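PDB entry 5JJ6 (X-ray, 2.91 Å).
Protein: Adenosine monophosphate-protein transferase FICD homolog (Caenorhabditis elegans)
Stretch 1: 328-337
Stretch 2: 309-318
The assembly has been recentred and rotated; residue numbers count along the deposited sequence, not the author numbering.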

# COMPACT_ATOMS: atom_id res chain seq x y z
N PRO B 328 16.74 -16.32 -27.50
CA PRO B 328 15.42 -16.91 -27.28
C PRO B 328 14.39 -15.94 -26.69
O PRO B 328 13.24 -15.92 -27.13
CB PRO B 328 15.71 -18.05 -26.30
CG PRO B 328 17.09 -18.43 -26.57
CD PRO B 328 17.80 -17.15 -26.91
N PHE B 329 14.82 -15.13 -25.73
CA PHE B 329 13.93 -14.16 -25.11
C PHE B 329 13.48 -13.13 -26.13
O PHE B 329 12.29 -12.83 -26.23
CB PHE B 329 14.61 -13.48 -23.92
CG PHE B 329 13.73 -12.53 -23.18
CD1 PHE B 329 12.50 -12.93 -22.70
CD2 PHE B 329 14.13 -11.22 -22.97
CE1 PHE B 329 11.67 -12.04 -22.00
CE2 PHE B 329 13.32 -10.32 -22.28
CZ PHE B 329 12.09 -10.73 -21.79
N VAL B 330 14.42 -12.61 -26.92
CA VAL B 330 14.07 -11.66 -27.97
C VAL B 330 13.03 -12.25 -28.92
O VAL B 330 12.07 -11.58 -29.30
CB VAL B 330 15.30 -11.22 -28.79
CG1 VAL B 330 14.87 -10.55 -30.09
CG2 VAL B 330 16.16 -10.28 -27.97
N ARG B 331 13.22 -13.51 -29.28
CA ARG B 331 12.30 -14.21 -30.15
C ARG B 331 10.94 -14.33 -29.50
O ARG B 331 9.91 -14.23 -30.17
CB ARG B 331 12.84 -15.60 -30.52
CG ARG B 331 14.08 -15.57 -31.43
CD ARG B 331 14.45 -16.96 -31.91
NE ARG B 331 15.58 -17.54 -31.19
CZ ARG B 331 16.79 -17.68 -31.71
NH1 ARG B 331 17.01 -17.31 -32.96
NH2 ARG B 331 17.77 -18.21 -31.00
N TYR B 332 10.95 -14.51 -28.18
CA TYR B 332 9.72 -14.64 -27.39
C TYR B 332 8.91 -13.34 -27.40
O TYR B 332 7.73 -13.34 -27.79
CB TYR B 332 10.07 -15.06 -25.96
CG TYR B 332 8.90 -15.13 -25.01
CD1 TYR B 332 8.02 -16.20 -25.03
CD2 TYR B 332 8.70 -14.15 -24.05
CE1 TYR B 332 6.96 -16.27 -24.16
CE2 TYR B 332 7.65 -14.21 -23.18
CZ TYR B 332 6.77 -15.27 -23.23
OH TYR B 332 5.71 -15.32 -22.34
N VAL B 333 9.53 -12.25 -26.97
CA VAL B 333 8.80 -10.99 -26.93
C VAL B 333 8.39 -10.57 -28.36
O VAL B 333 7.31 -9.97 -28.54
CB VAL B 333 9.56 -9.84 -26.19
CG1 VAL B 333 10.71 -10.38 -25.37
CG2 VAL B 333 10.01 -8.77 -27.13
N ALA B 334 9.21 -10.89 -29.36
CA ALA B 334 8.82 -10.62 -30.75
C ALA B 334 7.55 -11.39 -31.11
O ALA B 334 6.60 -10.83 -31.65
CB ALA B 334 9.93 -10.98 -31.69
N LYS B 335 7.55 -12.68 -30.82
CA LYS B 335 6.38 -13.52 -31.09
C LYS B 335 5.12 -12.92 -30.49
O LYS B 335 4.06 -12.88 -31.15
CB LYS B 335 6.57 -14.93 -30.55
CG LYS B 335 5.32 -15.78 -30.59
CD LYS B 335 5.55 -17.19 -30.08
CE LYS B 335 4.30 -18.01 -30.27
NZ LYS B 335 4.53 -19.46 -30.23
N HIS B 336 5.22 -12.44 -29.26
CA HIS B 336 4.00 -12.03 -28.56
C HIS B 336 3.57 -10.59 -28.84
O HIS B 336 2.37 -10.30 -28.76
CB HIS B 336 4.15 -12.25 -27.07
CG HIS B 336 4.06 -13.68 -26.68
ND1 HIS B 336 3.09 -14.52 -27.17
CD2 HIS B 336 4.85 -14.44 -25.89
CE1 HIS B 336 3.25 -15.73 -26.68
NE2 HIS B 336 4.32 -15.71 -25.90
N SER B 337 4.49 -9.71 -29.18
CA SER B 337 4.04 -8.41 -29.66
C SER B 337 3.40 -8.61 -31.04
O SER B 337 2.45 -7.91 -31.41
CB SER B 337 5.16 -7.39 -29.70
OG SER B 337 6.31 -7.93 -30.31
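Stretch 2, residues 309-318: ETRAEYYASL

Stretch 2 lies against stretch 1 as a second helix running roughly the other way: residues 311-318 are helical, Thr-310 takes the N-cap position just before them, and the N-to-C directions of the two helices differ by 148°, with the axes 8.6 Å apart at closest approach. Because the directions oppose, a walk from Pro-328 to Ser-337 meets stretch 2 from its C-terminal end backwards. At Pro-328 the partner is Ser-317, with Pro-328 CB 4.0 Å from Ser-317 CB. The backbones come close here, Phe-329 CA lying 4.8 Å from Ser-317 CA, a spacing that the small serine side chain accommodates. Ser-317 OG donates a hydrogen bond to Tyr-314 O (2.7 Å) within its own helix, and the same oxygen sits at the edge of the Phe-329 ring, 3.3 Å from Phe-329 CD1. Leu-318 covers one face of that ring, its CD2 4.1 Å from Phe-329 CD1 and nearly on the ring normal, while Tyr-314 CE1 packs 4.0 Å from Phe-329 CE1. Val-330 points away, and Arg-331 makes no contact. One turn on from Pro-328, Tyr-332 extends in a t rotamer along stretch 2 toward its N-terminal end. Tyr-314 CA stands over its ring, 4.2 Å from the centroid; the two tyrosine rings meet obliquely, with Tyr-332 CE2 3.6 Å from Tyr-314 CD1. Glu-313 adds its CB, 4.0 Å from Tyr-332 CE1, but its carboxylate leads away. At the tip, Tyr-332 OH donates a short hydrogen bond to Thr-310 OG1 (2.6 Å), tying the aromatic side chain to the start of the opposing helix. Val-333, Ala-334 and Lys-335 make no contact. His-336, a turn beyond Tyr-332, reaches the same threonine, with NE2 3.5 Å from Thr-310 OG1, and Ser-337 lies beyond reach.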

# COMPACT_ATOMS: atom_id res chain seq x y z
N GLU B 309 -0.28 -18.30 -19.92
CA GLU B 309 -0.27 -19.61 -20.55
C GLU B 309 1.13 -19.97 -21.07
O GLU B 309 1.43 -21.13 -21.32
CB GLU B 309 -1.25 -19.66 -21.72
CG GLU B 309 -2.72 -19.68 -21.33
CD GLU B 309 -3.35 -18.29 -21.25
OE1 GLU B 309 -2.70 -17.29 -21.66
OE2 GLU B 309 -4.51 -18.20 -20.76
N THR B 310 1.95 -18.96 -21.32
CA THR B 310 3.28 -19.21 -21.85
C THR B 310 4.37 -19.00 -20.77
O THR B 310 5.57 -18.90 -21.09
CB THR B 310 3.56 -18.32 -23.07
OG1 THR B 310 3.73 -16.95 -22.66
CG2 THR B 310 2.41 -18.41 -24.05
N ARG B 311 3.94 -18.96 -19.51
CA ARG B 311 4.84 -18.72 -18.38
C ARG B 311 6.16 -19.54 -18.48
O ARG B 311 7.25 -18.97 -18.37
CB ARG B 311 4.12 -19.02 -17.06
CG ARG B 311 4.99 -18.82 -15.84
CD ARG B 311 4.22 -18.99 -14.58
NE ARG B 311 4.94 -18.52 -13.40
CZ ARG B 311 5.56 -19.32 -12.53
NH1 ARG B 311 5.56 -20.63 -12.71
NH2 ARG B 311 6.19 -18.79 -11.48
N ALA B 312 6.05 -20.85 -18.70
CA ALA B 312 7.21 -21.72 -18.84
C ALA B 312 8.22 -21.19 -19.89
O ALA B 312 9.42 -20.97 -19.60
CB ALA B 312 6.77 -23.15 -19.18
N GLU B 313 7.70 -20.97 -21.10
CA GLU B 313 8.50 -20.45 -22.19
C GLU B 313 9.22 -19.20 -21.72
O GLU B 313 10.44 -19.08 -21.88
CB GLU B 313 7.65 -20.11 -23.42
CG GLU B 313 7.23 -21.30 -24.27
CD GLU B 313 5.95 -21.97 -23.78
OE1 GLU B 313 5.42 -21.57 -22.72
OE2 GLU B 313 5.44 -22.88 -24.48
N TYR B 314 8.45 -18.30 -21.10
CA TYR B 314 8.98 -17.06 -20.58
C TYR B 314 10.25 -17.38 -19.79
O TYR B 314 11.36 -16.99 -20.19
CB TYR B 314 7.91 -16.34 -19.74
CG TYR B 314 8.37 -15.10 -19.00
CD1 TYR B 314 8.68 -13.94 -19.70
CD2 TYR B 314 8.43 -15.08 -17.63
CE1 TYR B 314 9.08 -12.80 -19.04
CE2 TYR B 314 8.82 -13.94 -16.96
CZ TYR B 314 9.15 -12.80 -17.66
OH TYR B 314 9.55 -11.67 -16.99
N TYR B 315 10.11 -18.16 -18.72
CA TYR B 315 11.25 -18.43 -17.86
C TYR B 315 12.31 -19.24 -18.59
O TYR B 315 13.51 -19.01 -18.40
CB TYR B 315 10.81 -19.15 -16.59
CG TYR B 315 10.20 -18.20 -15.61
CD1 TYR B 315 10.99 -17.32 -14.90
CD2 TYR B 315 8.81 -18.16 -15.39
CE1 TYR B 315 10.44 -16.44 -14.00
CE2 TYR B 315 8.26 -17.28 -14.49
CZ TYR B 315 9.08 -16.42 -13.80
OH TYR B 315 8.56 -15.52 -12.89
N ALA B 316 11.88 -20.16 -19.45
CA ALA B 316 12.83 -20.96 -20.21
C ALA B 316 13.74 -20.00 -20.97
O ALA B 316 14.97 -20.15 -20.95
CB ALA B 316 12.13 -21.92 -21.15
N SER B 317 13.15 -18.98 -21.60
CA SER B 317 13.98 -18.12 -22.41
C SER B 317 14.92 -17.36 -21.47
O SER B 317 16.12 -17.27 -21.74
CB SER B 317 13.16 -17.17 -23.28
OG SER B 317 12.47 -16.25 -22.49
N LEU B 318 14.41 -16.94 -20.33
CA LEU B 318 15.23 -16.23 -19.34
C LEU B 318 16.35 -17.12 -18.85
O LEU B 318 17.45 -16.64 -18.56
CB LEU B 318 14.38 -15.73 -18.17
CG LEU B 318 13.56 -14.52 -18.59
CD1 LEU B 318 12.70 -13.99 -17.45
CD2 LEU B 318 14.49 -13.41 -19.20